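Putative Zn-dependent exopeptidase (Bacteroides vulgatus ATCC 8482, PDB 3GUX) is a putative zinc-dependent exopeptidase of peptidase family M28, probably an aminopeptidase that removes residues from the N-terminus of peptides. Local coordinates at residues Thr250-Ile255 / Cys265-Asn270. Sequence-based numbering, arbitrary orientation.
Sequences TVDDHI and CVDIIN
Asp267 sets its CB squarely over one face of the His254 imidazole: the carbon is 3.5 Å from the ring centroid and only 7° off the ring normal, which defines a CH-pi contact. The opposite face carries CG1 of Ile255, displaced toward the rim, while the carbonyl O of Cys265 sits at the ring edge, near its plane and 3.5 Å from His254 CD2. His254 CG lies between the backbone N and the carbonyl carbon (chi1 68°), a rotation that turns the ring so that Asp267 CB covers one face and Asp252 CA meets its edge, in plane. Nearer the backbone, His254 CB lies 3.5 Å from Cys265 SG. The polar end of the ring is fixed from outside the pair by a hydrogen bond between NE2 and Glu215. A leucine at His254 would probably leave Glu215 without this partner and Asp267 CB without a flat face to rest on.

Topologically, strand 265-269 is an outermost strand of the mixed sheet in this M28-family chain, running parallel to strand 198-203, and the contact joins it to the first turn of helix 253-260 and the loop leading into it. Beyond the ring, Asp252 and Asp267 cross at about a right angle with their carboxylate planes 71° apart. Asp252 OD2 comes 2.7 Å from Asp267 OD2, and Asp203 OD2 also approaches Asp252 OD2. Asp252 OD1 instead accepts the backbone N-H of Asp253, on the anti side and out of the carboxylate plane. Thr250 CG2 packs 3.4 Å from Asp267 OD2 and meets Ile269 CD1 tip to tip at 4.0 Å; Ile269 CD1 also lies 3.6 Å from Asp252 OD2.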
loop_
_atom_site.group_PDB
_atom_site.type_symbol
_atom_site.label_atom_id
_atom_site.label_comp_id
_atom_site.label_asym_id
_atom_site.label_seq_id
_atom_site.Cartn_x
_atom_site.Cartn_y
_atom_site.Cartn_z
ATOM N N THR A 250 1.616 -15.115 -4.552
ATOM C CA THR A 250 2.257 -14.170 -5.419
ATOM C C THR A 250 3.501 -13.550 -4.811
ATOM O O THR A 250 3.523 -13.261 -3.615
ATOM C CB THR A 250 1.250 -13.059 -5.783
ATOM O OG1 THR A 250 1.829 -12.214 -6.775
ATOM C CG2 THR A 250 0.859 -12.227 -4.570
ATOM N N VAL A 251 4.536 -13.371 -5.640
ATOM C CA VAL A 251 5.736 -12.663 -5.217
ATOM C C VAL A 251 5.337 -11.208 -5.190
ATOM O O VAL A 251 4.873 -10.696 -6.186
ATOM C CB VAL A 251 6.975 -12.863 -6.163
ATOM C CG1 VAL A 251 6.665 -12.482 -7.594
ATOM C CG2 VAL A 251 8.130 -12.031 -5.683
ATOM N N ASP A 252 5.483 -10.534 -4.051
ATOM C CA ASP A 252 5.073 -9.128 -3.935
ATOM C C ASP A 252 5.807 -8.492 -2.750
ATOM O O ASP A 252 6.449 -9.188 -1.987
ATOM C CB ASP A 252 3.539 -9.048 -3.793
ATOM C CG ASP A 252 2.932 -7.807 -4.442
ATOM O OD1 ASP A 252 3.700 -6.855 -4.710
ATOM O OD2 ASP A 252 1.683 -7.762 -4.644
ATOM N N ASP A 253 5.655 -7.195 -2.560
ATOM C CA ASP A 253 6.414 -6.467 -1.547
ATOM C C ASP A 253 6.231 -6.995 -0.114
ATOM O O ASP A 253 7.156 -6.906 0.706
ATOM C CB ASP A 253 6.051 -4.971 -1.614
ATOM C CG ASP A 253 6.530 -4.273 -2.909
ATOM O OD1 ASP A 253 7.703 -4.447 -3.304
ATOM O OD2 ASP A 253 5.738 -3.487 -3.499
ATOM N N HIS A 254 5.047 -7.547 0.176
ATOM C CA HIS A 254 4.729 -8.062 1.505
ATOM C C HIS A 254 5.656 -9.207 1.927
ATOM O O HIS A 254 5.886 -9.369 3.115
ATOM C CB HIS A 254 3.268 -8.483 1.578
ATOM C CG HIS A 254 2.924 -9.679 0.758
ATOM N ND1 HIS A 254 3.221 -9.782 -0.585
ATOM C CD2 HIS A 254 2.242 -10.797 1.076
ATOM C CE1 HIS A 254 2.768 -10.935 -1.045
ATOM N NE2 HIS A 254 2.163 -11.566 -0.056
ATOM N N ILE A 255 6.163 -9.989 0.966
ATOM C CA ILE A 255 7.119 -11.053 1.259
ATOM C C ILE A 255 8.352 -10.472 1.910
ATOM O O ILE A 255 8.823 -10.997 2.906
ATOM C CB ILE A 255 7.540 -11.848 -0.005
ATOM C CG1 ILE A 255 6.346 -12.641 -0.556
ATOM C CG2 ILE A 255 8.718 -12.795 0.304
ATOM C CD1 ILE A 255 6.731 -13.639 -1.652
ATOM N N CYS A 265 2.527 -9.229 6.926
ATOM C CA CYS A 265 2.012 -8.286 5.983
ATOM C C CYS A 265 1.064 -8.958 5.022
ATOM O O CYS A 265 1.429 -9.943 4.372
ATOM C CB CYS A 265 3.175 -7.670 5.232
ATOM S SG CYS A 265 2.699 -6.285 4.268
ATOM N N VAL A 266 -0.135 -8.386 4.911
ATOM C CA VAL A 266 -1.213 -8.933 4.101
ATOM C C VAL A 266 -1.259 -8.274 2.740
ATOM O O VAL A 266 -1.349 -7.055 2.649
ATOM C CB VAL A 266 -2.610 -8.743 4.820
ATOM C CG1 VAL A 266 -3.719 -9.338 4.017
ATOM C CG2 VAL A 266 -2.616 -9.381 6.224
ATOM N N ASP A 267 -1.232 -9.074 1.681
ATOM C CA ASP A 267 -1.391 -8.556 0.334
ATOM C C ASP A 267 -2.879 -8.609 -0.093
ATOM O O ASP A 267 -3.480 -9.697 -0.107
ATOM C CB ASP A 267 -0.507 -9.359 -0.629
ATOM C CG ASP A 267 -0.317 -8.684 -1.981
ATOM O OD1 ASP A 267 -0.788 -7.525 -2.200
ATOM O OD2 ASP A 267 0.323 -9.323 -2.844
ATOM N N ILE A 268 -3.473 -7.436 -0.378
ATOM C CA ILE A 268 -4.824 -7.315 -0.934
ATOM C C ILE A 268 -4.545 -7.106 -2.417
ATOM O O ILE A 268 -4.121 -6.013 -2.795
ATOM C CB ILE A 268 -5.644 -6.127 -0.345
ATOM C CG1 ILE A 268 -5.703 -6.228 1.198
ATOM C CG2 ILE A 268 -7.026 -6.052 -1.006
ATOM C CD1 ILE A 268 -6.500 -5.052 1.888
ATOM N N ILE A 269 -4.757 -8.157 -3.215
ATOM C CA ILE A 269 -4.372 -8.214 -4.621
ATOM C C ILE A 269 -5.445 -8.933 -5.441
ATOM O O ILE A 269 -5.952 -9.964 -5.036
ATOM C CB ILE A 269 -2.974 -8.887 -4.801
ATOM C CG1 ILE A 269 -2.505 -8.875 -6.277
ATOM C CG2 ILE A 269 -2.953 -10.303 -4.171
ATOM C CD1 ILE A 269 -0.996 -9.236 -6.485
ATOM N N ASN A 270 -5.844 -8.336 -6.571
ATOM C CA ASN A 270 -6.829 -8.963 -7.417
ATOM C C ASN A 270 -6.337 -10.316 -7.967
ATOM O O ASN A 270 -5.199 -10.413 -8.436
ATOM C CB ASN A 270 -7.236 -8.030 -8.566
ATOM C CG ASN A 270 -8.326 -8.631 -9.414
ATOM O OD1 ASN A 270 -9.322 -9.165 -8.899
ATOM N ND2 ASN A 270 -8.139 -8.580 -10.716
#